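Local coordinates for protein P450 epoxidase (Sorangium cellulosum, PDB 1Q5D) that belongs to the haem-containing cytochrome P450 family and holds its haem beside a pocket for a second ligand in a mostly helical fold, at residues 35-41 against 51-55; 172-177 against 252-257; 266-271 against 379-383. All coordinates share one frame; numbering follows the deposited sequence.

Interaction 1: 35-41 against 51-55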
loop_
_atom_site.group_PDB
_atom_site.type_symbol
_atom_site.label_atom_id
_atom_site.label_comp_id
_atom_site.label_asym_id
_atom_site.label_seq_id
_atom_site.Cartn_x
_atom_site.Cartn_y
_atom_site.Cartn_z
ATOM N N LEU A 35 19.017 12.575 8.364
ATOM C CA LEU A 35 19.594 11.236 8.255
ATOM C C LEU A 35 20.249 10.995 6.896
ATOM O O LEU A 35 21.403 10.578 6.826
ATOM C CB LEU A 35 18.533 10.155 8.520
ATOM C CG LEU A 35 18.066 10.056 9.982
ATOM C CD1 LEU A 35 16.877 9.095 10.125
ATOM C CD2 LEU A 35 19.223 9.635 10.880
ATOM N N ARG A 36 19.498 11.233 5.824
ATOM C CA ARG A 36 19.984 10.976 4.468
ATOM C C ARG A 36 21.303 11.705 4.173
ATOM O O ARG A 36 22.227 11.141 3.590
ATOM C CB ARG A 36 18.911 11.386 3.451
ATOM C CG ARG A 36 19.226 11.017 1.998
ATOM C CD ARG A 36 18.082 11.337 1.018
ATOM N NE ARG A 36 17.754 12.758 0.986
ATOM C CZ ARG A 36 16.709 13.310 1.587
ATOM N NH1 ARG A 36 15.859 12.558 2.283
ATOM N NH2 ARG A 36 16.508 14.621 1.505
ATOM N N GLU A 37 21.375 12.966 4.566
ATOM C CA GLU A 37 22.557 13.765 4.281
ATOM C C GLU A 37 23.774 13.317 5.105
ATOM O O GLU A 37 24.902 13.369 4.626
ATOM C CB GLU A 37 22.246 15.255 4.437
ATOM C CG GLU A 37 21.636 15.839 3.166
ATOM C CD GLU A 37 21.057 17.224 3.357
ATOM O OE1 GLU A 37 20.466 17.757 2.387
ATOM O OE2 GLU A 37 21.192 17.784 4.466
ATOM N N ALA A 38 23.540 12.828 6.318
ATOM C CA ALA A 38 24.638 12.412 7.200
ATOM C C ALA A 38 25.205 11.022 6.876
ATOM O O ALA A 38 26.400 10.772 7.065
ATOM C CB ALA A 38 24.194 12.487 8.670
ATOM N N THR A 39 24.363 10.120 6.371
ATOM C CA THR A 39 24.791 8.738 6.155
ATOM C C THR A 39 23.876 7.989 5.175
ATOM O O THR A 39 22.675 8.290 5.082
ATOM C CB THR A 39 24.857 7.989 7.507
ATOM O OG1 THR A 39 25.375 6.678 7.293
ATOM C CG2 THR A 39 23.445 7.729 8.064
ATOM N N PRO A 40 24.448 7.052 4.422
ATOM C CA PRO A 40 23.669 6.193 3.521
ATOM C C PRO A 40 23.010 5.032 4.263
ATOM O O PRO A 40 22.079 4.423 3.726
ATOM C CB PRO A 40 24.734 5.622 2.596
ATOM C CG PRO A 40 25.951 5.504 3.508
ATOM C CD PRO A 40 25.894 6.763 4.337
ATOM N N ILE A 41 23.494 4.728 5.466
ATOM C CA ILE A 41 23.001 3.576 6.221
ATOM C C ILE A 41 23.213 3.764 7.726
ATOM O O ILE A 41 24.215 4.335 8.168
ATOM C CB ILE A 41 23.676 2.267 5.737
ATOM C CG1 ILE A 41 22.929 1.028 6.257
ATOM C CG2 ILE A 41 25.160 2.236 6.144
ATOM C CD1 ILE A 41 23.413 -0.278 5.667
ATOM N N VAL A 51 19.004 0.582 8.013
ATOM C CA VAL A 51 18.114 1.506 7.297
ATOM C C VAL A 51 18.903 2.194 6.186
ATOM O O VAL A 51 19.930 2.841 6.450
ATOM C CB VAL A 51 17.537 2.580 8.236
ATOM C CG1 VAL A 51 16.720 3.616 7.465
ATOM C CG2 VAL A 51 16.660 1.940 9.324
ATOM N N LEU A 52 18.434 2.058 4.948
ATOM C CA LEU A 52 19.072 2.730 3.813
ATOM C C LEU A 52 18.315 3.998 3.442
ATOM O O LEU A 52 17.090 3.965 3.221
ATOM C CB LEU A 52 19.178 1.779 2.619
ATOM C CG LEU A 52 20.165 0.626 2.809
ATOM C CD1 LEU A 52 19.902 -0.488 1.813
ATOM C CD2 LEU A 52 21.598 1.141 2.679
ATOM N N THR A 53 19.047 5.111 3.348
ATOM C CA THR A 53 18.447 6.429 3.194
ATOM C C THR A 53 18.484 7.047 1.793
ATOM O O THR A 53 17.811 8.035 1.565
ATOM C CB THR A 53 19.130 7.429 4.128
ATOM O OG1 THR A 53 20.546 7.426 3.861
ATOM C CG2 THR A 53 19.016 6.988 5.594
ATOM N N ARG A 54 19.291 6.513 0.881
ATOM C CA ARG A 54 19.492 7.195 -0.397
ATOM C C ARG A 54 18.931 6.432 -1.605
ATOM O O ARG A 54 18.956 5.207 -1.649
ATOM C CB ARG A 54 20.976 7.522 -0.594
ATOM C CG ARG A 54 21.497 8.521 0.444
ATOM C CD ARG A 54 23.028 8.627 0.529
ATOM N NE ARG A 54 23.424 9.471 1.655
ATOM C CZ ARG A 54 24.682 9.715 2.003
ATOM N NH1 ARG A 54 25.683 9.167 1.314
ATOM N NH2 ARG A 54 24.935 10.497 3.047
ATOM N N TYR A 55 18.409 7.172 -2.576
ATOM C CA TYR A 55 17.777 6.539 -3.737
ATOM C C TYR A 55 18.579 5.389 -4.349
ATOM O O TYR A 55 18.077 4.273 -4.486
ATOM C CB TYR A 55 17.445 7.570 -4.819
ATOM C CG TYR A 55 16.675 6.954 -5.963
ATOM C CD1 TYR A 55 15.284 7.048 -6.015
ATOM C CD2 TYR A 55 17.334 6.259 -6.989
ATOM C CE1 TYR A 55 14.567 6.483 -7.065
ATOM C CE2 TYR A 55 16.620 5.685 -8.045
ATOM C CZ TYR A 55 15.241 5.809 -8.079
ATOM O OH TYR A 55 14.515 5.240 -9.111
HETATM O O HOH W 1 21.480 4.536 1.257
#
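R54 lays its guanidinium group against the backbone turn that follows helix 29-38, with P40 N 3.6 Å above the centre of one face and T39 C nearer the rim of that same face. The carbonyl O of R36 lies in the guanidinium plane and is gripped side-on: R54 NE and R54 NH2 each donate to R36 O at 2.8 Å, bending at 147° and 143°. Two bonds to one oxygen, together with the backbone over the face, fix how the group is turned. The R54 chain runs extended from CG to NE, long enough to reach this carbonyl near the helix end, where the helix dipole would probably favour a positive charge. Its CG also touches R36 CG at 3.7 Å, while the polar end of R36 turns elsewhere, with NH1 bonded to S332. Beside it the chain passes into the edge of the mixed sheet of the P450 fold, in which I41 and L52 form an antiparallel non-hydrogen-bonded pair between strands 41-44 and 49-52. Their side chains lie side by side and point the same way, I41 CD1 meeting L52 CD2 at 3.8 Å. T53 closes the corner: its OG1, held between backbone N and carbonyl carbon (chi1 56°), donates to a lone pair of T39 O at 2.6 Å. T53 N donates to P40 O from above the carbonyl plane, in a nearly straight bond. Water 1 accepts from R54 N at 3.0 Å.

Interaction 2: 172-177 against 252-257. With HEM (protoporphyrin IX containing Fe), chain B.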
loop_
_atom_site.group_PDB
_atom_site.type_symbol
_atom_site.label_atom_id
_atom_site.label_comp_id
_atom_site.label_asym_id
_atom_site.label_seq_id
_atom_site.Cartn_x
_atom_site.Cartn_y
_atom_site.Cartn_z
ATOM N N PHE A 172 -14.678 -7.328 4.820
ATOM C CA PHE A 172 -13.409 -7.547 4.135
ATOM C C PHE A 172 -12.404 -6.412 4.330
ATOM O O PHE A 172 -11.198 -6.664 4.406
ATOM C CB PHE A 172 -13.622 -7.836 2.647
ATOM C CG PHE A 172 -13.894 -9.278 2.357
ATOM C CD1 PHE A 172 -14.947 -9.649 1.546
ATOM C CD2 PHE A 172 -13.089 -10.268 2.899
ATOM C CE1 PHE A 172 -15.188 -10.986 1.285
ATOM C CE2 PHE A 172 -13.322 -11.603 2.633
ATOM C CZ PHE A 172 -14.378 -11.961 1.834
ATOM N N ARG A 173 -12.889 -5.175 4.383
ATOM C CA ARG A 173 -12.008 -4.050 4.649
ATOM C C ARG A 173 -11.391 -4.188 6.033
ATOM O O ARG A 173 -10.223 -3.861 6.233
ATOM C CB ARG A 173 -12.758 -2.716 4.570
ATOM C CG ARG A 173 -11.879 -1.544 4.970
ATOM C CD ARG A 173 -12.410 -0.177 4.642
ATOM N NE ARG A 173 -13.612 0.162 5.404
ATOM C CZ ARG A 173 -13.677 0.236 6.724
ATOM N NH1 ARG A 173 -12.609 -0.031 7.474
ATOM N NH2 ARG A 173 -14.825 0.576 7.304
ATOM N N ARG A 174 -12.187 -4.658 6.987
ATOM C CA ARG A 174 -11.712 -4.838 8.355
ATOM C C ARG A 174 -10.672 -5.931 8.380
ATOM O O ARG A 174 -9.636 -5.799 9.043
ATOM C CB ARG A 174 -12.873 -5.141 9.317
ATOM C CG ARG A 174 -13.746 -3.932 9.631
ATOM C CD ARG A 174 -14.883 -4.190 10.640
ATOM N NE ARG A 174 -14.544 -5.230 11.608
ATOM C CZ ARG A 174 -15.156 -6.409 11.695
ATOM N NH1 ARG A 174 -16.156 -6.713 10.874
ATOM N NH2 ARG A 174 -14.767 -7.292 12.608
ATOM N N PHE A 175 -10.934 -7.007 7.641
ATOM C CA PHE A 175 -9.973 -8.077 7.482
ATOM C C PHE A 175 -8.669 -7.546 6.855
ATOM O O PHE A 175 -7.566 -7.829 7.330
ATOM C CB PHE A 175 -10.553 -9.166 6.581
ATOM C CG PHE A 175 -9.522 -10.121 6.064
ATOM C CD1 PHE A 175 -8.963 -11.078 6.901
ATOM C CD2 PHE A 175 -9.097 -10.051 4.744
ATOM C CE1 PHE A 175 -8.010 -11.946 6.444
ATOM C CE2 PHE A 175 -8.132 -10.920 4.266
ATOM C CZ PHE A 175 -7.591 -11.879 5.107
ATOM N N GLY A 176 -8.807 -6.787 5.772
ATOM C CA GLY A 176 -7.644 -6.266 5.065
ATOM C C GLY A 176 -6.785 -5.405 5.966
ATOM O O GLY A 176 -5.584 -5.610 6.064
ATOM N N SER A 177 -7.411 -4.448 6.635
ATOM C CA SER A 177 -6.691 -3.517 7.489
ATOM C C SER A 177 -6.075 -4.217 8.719
ATOM O O SER A 177 -4.928 -3.928 9.104
ATOM C CB SER A 177 -7.624 -2.359 7.868
ATOM O OG SER A 177 -6.981 -1.461 8.736
ATOM N N ILE A 252 -6.314 -8.419 -0.860
ATOM C CA ILE A 252 -7.223 -7.613 -0.060
ATOM C C ILE A 252 -6.468 -6.752 0.949
ATOM O O ILE A 252 -6.743 -5.563 1.086
ATOM C CB ILE A 252 -8.261 -8.507 0.653
ATOM C CG1 ILE A 252 -9.177 -9.156 -0.402
ATOM C CG2 ILE A 252 -9.076 -7.662 1.618
ATOM C CD1 ILE A 252 -9.997 -10.334 0.069
ATOM N N ALA A 253 -5.535 -7.366 1.666
ATOM C CA ALA A 253 -4.782 -6.666 2.703
ATOM C C ALA A 253 -3.806 -5.605 2.129
ATOM O O ALA A 253 -3.554 -4.559 2.746
ATOM C CB ALA A 253 -4.026 -7.677 3.551
ATOM N N ALA A 254 -3.235 -5.891 0.968
ATOM C CA ALA A 254 -2.261 -4.980 0.386
ATOM C C ALA A 254 -2.935 -3.808 -0.315
ATOM O O ALA A 254 -2.356 -2.718 -0.407
ATOM C CB ALA A 254 -1.332 -5.722 -0.582
ATOM N N GLY A 255 -4.149 -4.031 -0.807
ATOM C CA GLY A 255 -4.807 -3.072 -1.683
ATOM C C GLY A 255 -5.829 -2.173 -1.020
ATOM O O GLY A 255 -6.413 -1.304 -1.670
ATOM N N THR A 256 -6.046 -2.376 0.272
ATOM C CA THR A 256 -7.045 -1.606 0.987
ATOM C C THR A 256 -6.513 -0.288 1.552
ATOM O O THR A 256 -6.804 0.785 1.030
ATOM C CB THR A 256 -7.627 -2.473 2.104
ATOM O OG1 THR A 256 -8.389 -3.526 1.505
ATOM C CG2 THR A 256 -8.649 -1.705 2.893
ATOM N N ASP A 257 -5.735 -0.371 2.630
ATOM C CA ASP A 257 -5.295 0.836 3.298
ATOM C C ASP A 257 -4.367 1.689 2.421
ATOM O O ASP A 257 -4.426 2.904 2.451
ATOM C CB ASP A 257 -4.632 0.486 4.638
ATOM C CG ASP A 257 -5.663 0.071 5.698
ATOM O OD1 ASP A 257 -6.873 0.052 5.383
ATOM O OD2 ASP A 257 -5.368 -0.247 6.862
HETATM C CHA HEM B . 3.513 -5.073 -3.377
HETATM C CHB HEM B . 2.900 -0.322 -2.851
HETATM C CHC HEM B . -1.784 -0.797 -4.066
HETATM C CHD HEM B . -1.288 -5.577 -4.007
HETATM C C1A HEM B . 3.769 -3.737 -3.219
HETATM C C2A HEM B . 5.070 -3.142 -3.019
HETATM C C3A HEM B . 4.900 -1.830 -2.853
HETATM C C4A HEM B . 3.487 -1.553 -2.955
HETATM C CMA HEM B . 6.026 -0.787 -2.610
HETATM C CAA HEM B . 6.410 -3.915 -3.000
HETATM C CBA HEM B . 6.851 -4.196 -1.560
HETATM C CGA HEM B . 8.216 -4.864 -1.577
HETATM O O1A HEM B . 8.704 -5.298 -0.488
HETATM O O2A HEM B . 8.815 -4.985 -2.684
HETATM C C1B HEM B . 1.589 -0.077 -3.138
HETATM C C2B HEM B . 1.008 1.244 -3.136
HETATM C C3B HEM B . -0.272 1.121 -3.449
HETATM C C4B HEM B . -0.565 -0.279 -3.673
HETATM C CMB HEM B . 1.718 2.582 -2.794
HETATM C CAB HEM B . -1.201 2.342 -3.553
HETATM C CBB HEM B . -2.523 2.228 -3.474
HETATM C C1C HEM B . -2.064 -2.124 -4.200
HETATM C C2C HEM B . -3.325 -2.699 -4.616
HETATM C C3C HEM B . -3.172 -4.026 -4.593
HETATM C C4C HEM B . -1.813 -4.318 -4.178
HETATM C CMC HEM B . -4.573 -1.861 -5.003
HETATM C CAC HEM B . -4.168 -5.151 -4.927
HETATM C CBC HEM B . -5.308 -4.889 -5.562
HETATM C C1D HEM B . 0.030 -5.872 -3.766
HETATM C C2D HEM B . 0.514 -7.206 -3.562
HETATM C C3D HEM B . 2.006 -7.061 -3.372
HETATM C C4D HEM B . 2.269 -5.651 -3.458
HETATM C CMD HEM B . -0.312 -8.502 -3.566
HETATM C CAD HEM B . 3.032 -8.187 -3.154
HETATM C CBD HEM B . 3.753 -8.344 -4.498
HETATM C CGD HEM B . 4.820 -9.406 -4.410
HETATM O O1D HEM B . 5.421 -9.547 -3.315
HETATM O O2D HEM B . 5.067 -10.123 -5.426
HETATM N NA HEM B . 2.814 -2.745 -3.178
HETATM N NB HEM B . 0.610 -1.013 -3.476
HETATM N NC HEM B . -1.181 -3.139 -3.933
HETATM N ND HEM B . 1.083 -4.977 -3.690
HETATM FE FE HEM B . 0.862 -2.932 -3.723
HETATM O O HOH W 2 -3.656 -1.611 8.172
HETATM O O HOH W 3 0.510 -3.019 -1.547
#
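This is a close, buried helix-to-helix contact beside the haem, where helix 169-182 lies on the far side of helix 241-255 from the porphyrin; in P450 nomenclature these correspond to helix F and the central helix, lettered I. G176 allows the closeness: its CA is only 3.7 Å from the CA of A253, and A253 CB rests against G176 O at 3.6 Å. I252 fills the neighbouring space with both its branches. Its CG2 meets the edge of the F175 ring near the ring plane, 3.9 Å from CD2, and also rests on F172 O, while CD1 reaches obliquely to the F172 ring. M155 and I158 of helix 154-161 pack on I252 as well. Farther along, T256 sends CG2 across the R173 chain at about a right angle, 3.8 Å from R173 CG; the guanidinium of R173 is engaged instead by E170. T256 OG1 turns back along its own segment and donates to I252 O at 2.7 Å, which satisfies the hydroxyl. The polar clasp is S177 OG, which stands anti to the backbone N (chi1 178°) and donates to the syn lone pair of D257 OD2 at 2.8 Å. Water 2 donates both to that oxygen and to S177 O, bridging the segments a second time. Towards the porphyrin, G255 CA and A254 CB lie against the haem, and water 3, bound to the iron at 2.2 Å, donates to A254 O. The contact thus pairs apolar packing at one end with a polar clasp at the other, where S177 OG and water 2 both donate to D257 OD2 and so hold the rotation of the buried carboxylate.

Interaction 3: 266-271 against 379-383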
loop_
_atom_site.group_PDB
_atom_site.type_symbol
_atom_site.label_atom_id
_atom_site.label_comp_id
_atom_site.label_asym_id
_atom_site.label_seq_id
_atom_site.Cartn_x
_atom_site.Cartn_y
_atom_site.Cartn_z
ATOM N N ALA A 266 -3.677 12.482 -1.877
ATOM C CA ALA A 266 -3.828 13.209 -3.144
ATOM C C ALA A 266 -4.672 14.458 -2.947
ATOM O O ALA A 266 -4.282 15.547 -3.388
ATOM C CB ALA A 266 -4.413 12.303 -4.242
ATOM N N VAL A 267 -5.812 14.305 -2.277
ATOM C CA VAL A 267 -6.697 15.429 -1.984
ATOM C C VAL A 267 -5.987 16.454 -1.109
ATOM O O VAL A 267 -6.051 17.651 -1.377
ATOM C CB VAL A 267 -8.010 14.965 -1.290
ATOM C CG1 VAL A 267 -8.748 16.157 -0.687
ATOM C CG2 VAL A 267 -8.927 14.197 -2.283
ATOM N N LEU A 268 -5.299 15.978 -0.069
ATOM C CA LEU A 268 -4.540 16.857 0.819
ATOM C C LEU A 268 -3.522 17.689 0.040
ATOM O O LEU A 268 -3.439 18.914 0.204
ATOM C CB LEU A 268 -3.821 16.040 1.903
ATOM C CG LEU A 268 -2.895 16.846 2.820
ATOM C CD1 LEU A 268 -3.608 18.102 3.348
ATOM C CD2 LEU A 268 -2.406 15.986 3.985
ATOM N N ASN A 269 -2.739 17.020 -0.796
ATOM C CA ASN A 269 -1.681 17.687 -1.525
ATOM C C ASN A 269 -2.182 18.640 -2.596
ATOM O O ASN A 269 -1.513 19.615 -2.901
ATOM C CB ASN A 269 -0.689 16.675 -2.105
ATOM C CG ASN A 269 0.360 16.266 -1.100
ATOM O OD1 ASN A 269 1.334 16.984 -0.867
ATOM N ND2 ASN A 269 0.174 15.102 -0.504
ATOM N N LEU A 270 -3.363 18.375 -3.141
ATOM C CA LEU A 270 -3.955 19.273 -4.130
ATOM C C LEU A 270 -4.607 20.479 -3.455
ATOM O O LEU A 270 -4.608 21.574 -4.010
ATOM C CB LEU A 270 -4.955 18.528 -5.028
ATOM C CG LEU A 270 -4.297 17.573 -6.020
ATOM C CD1 LEU A 270 -5.334 16.696 -6.766
ATOM C CD2 LEU A 270 -3.393 18.315 -7.011
ATOM N N LEU A 271 -5.151 20.290 -2.252
ATOM C CA LEU A 271 -5.615 21.427 -1.450
ATOM C C LEU A 271 -4.439 22.305 -1.016
ATOM O O LEU A 271 -4.565 23.531 -0.968
ATOM C CB LEU A 271 -6.382 20.958 -0.219
ATOM C CG LEU A 271 -7.691 20.212 -0.471
ATOM C CD1 LEU A 271 -8.286 19.741 0.835
ATOM C CD2 LEU A 271 -8.688 21.085 -1.236
ATOM N N VAL A 379 -10.367 11.144 -6.986
ATOM C CA VAL A 379 -9.814 12.489 -6.856
ATOM C C VAL A 379 -10.323 13.388 -7.989
ATOM O O VAL A 379 -10.712 14.528 -7.738
ATOM C CB VAL A 379 -8.279 12.501 -6.844
ATOM C CG1 VAL A 379 -7.752 13.947 -6.655
ATOM C CG2 VAL A 379 -7.718 11.562 -5.752
ATOM N N GLY A 380 -10.332 12.873 -9.216
ATOM C CA GLY A 380 -10.890 13.617 -10.340
ATOM C C GLY A 380 -12.328 14.052 -10.057
ATOM O O GLY A 380 -12.658 15.234 -10.156
ATOM N N THR A 381 -13.173 13.104 -9.659
ATOM C CA THR A 381 -14.588 13.385 -9.386
ATOM C C THR A 381 -14.821 14.425 -8.303
ATOM O O THR A 381 -15.623 15.361 -8.483
ATOM C CB THR A 381 -15.316 12.102 -8.981
ATOM O OG1 THR A 381 -15.347 11.188 -10.084
ATOM C CG2 THR A 381 -16.790 12.383 -8.677
ATOM N N ILE A 382 -14.160 14.255 -7.158
ATOM C CA ILE A 382 -14.414 15.147 -6.033
ATOM C C ILE A 382 -14.101 16.610 -6.362
ATOM O O ILE A 382 -14.848 17.514 -5.981
ATOM C CB ILE A 382 -13.740 14.648 -4.702
ATOM C CG1 ILE A 382 -14.343 15.380 -3.498
ATOM C CG2 ILE A 382 -12.233 14.797 -4.754
ATOM C CD1 ILE A 382 -13.997 14.771 -2.136
ATOM N N PHE A 383 -13.014 16.836 -7.091
ATOM C CA PHE A 383 -12.616 18.186 -7.486
ATOM C C PHE A 383 -13.424 18.747 -8.659
ATOM O O PHE A 383 -13.540 19.962 -8.794
ATOM C CB PHE A 383 -11.112 18.246 -7.804
ATOM C CG PHE A 383 -10.251 18.379 -6.579
ATOM C CD1 PHE A 383 -9.365 17.366 -6.220
ATOM C CD2 PHE A 383 -10.352 19.505 -5.765
ATOM C CE1 PHE A 383 -8.589 17.473 -5.071
ATOM C CE2 PHE A 383 -9.574 19.630 -4.628
ATOM C CZ PHE A 383 -8.683 18.610 -4.277
#
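V379 meets helix 257-272 with both methyls, each on a different residue: CG2 touches A266 CB at 3.7 Å, and CG1 touches L270 CD1 at the same separation. With CG1 anti to the backbone N (chi1 -178°), the branches part along the partner helix, one to A266 and the other a turn later. M287 of helix 287-297 also packs on V379. One turn on, I382 makes a lighter touch, its CG2 approaching V267 CG2 at 4.2 Å as the two side chains cross at about a right angle; I382 leans also on L134 of helix 123-137. F383 then inserts its ring among V267, L270 and L271. L271 CD2 lies in the ring plane at its edge, 3.8 Å from F383 CE2, and V267 O also sits at the edge, near the plane. L270 comes obliquely, with CD1 3.8 Å from F383 CE1 and its CB equally close to CZ. The two short helix segments cross at -47° with axes 11.0 Å apart, a spacing bridged by these side chains. In P450 terms this joins the C-terminal part of the long I-helix region to the helix that follows the haem-binding loop, the L helix. Apart from V267 O at the edge of the F383 ring, the side chains meet carbon to carbon, so cohesion rests on van der Waals packing and exclusion of water, with shape rather than paired polar groups setting how the helices meet.

Interaction 2 ends at D257, where helix 257-272 begins, and interaction 3 uses a later part of that helix; their centres are 22 Å apart and their nearest atoms about 11 Å. Interaction 2 touches the haem directly through A254 and G255, and A254 also touches the other bound ligand; 266-271 against 379-383 stands farther back, the side chain of A266 about 10 Å from the haem. Interaction 1 belongs to the sheet region, its centre 31 Å from that of each of the others. It stands back from both bound groups, with the side chain of V51 about 11 Å from the second ligand and that of L52 about 12 Å from the haem. None of the three contacts touches another.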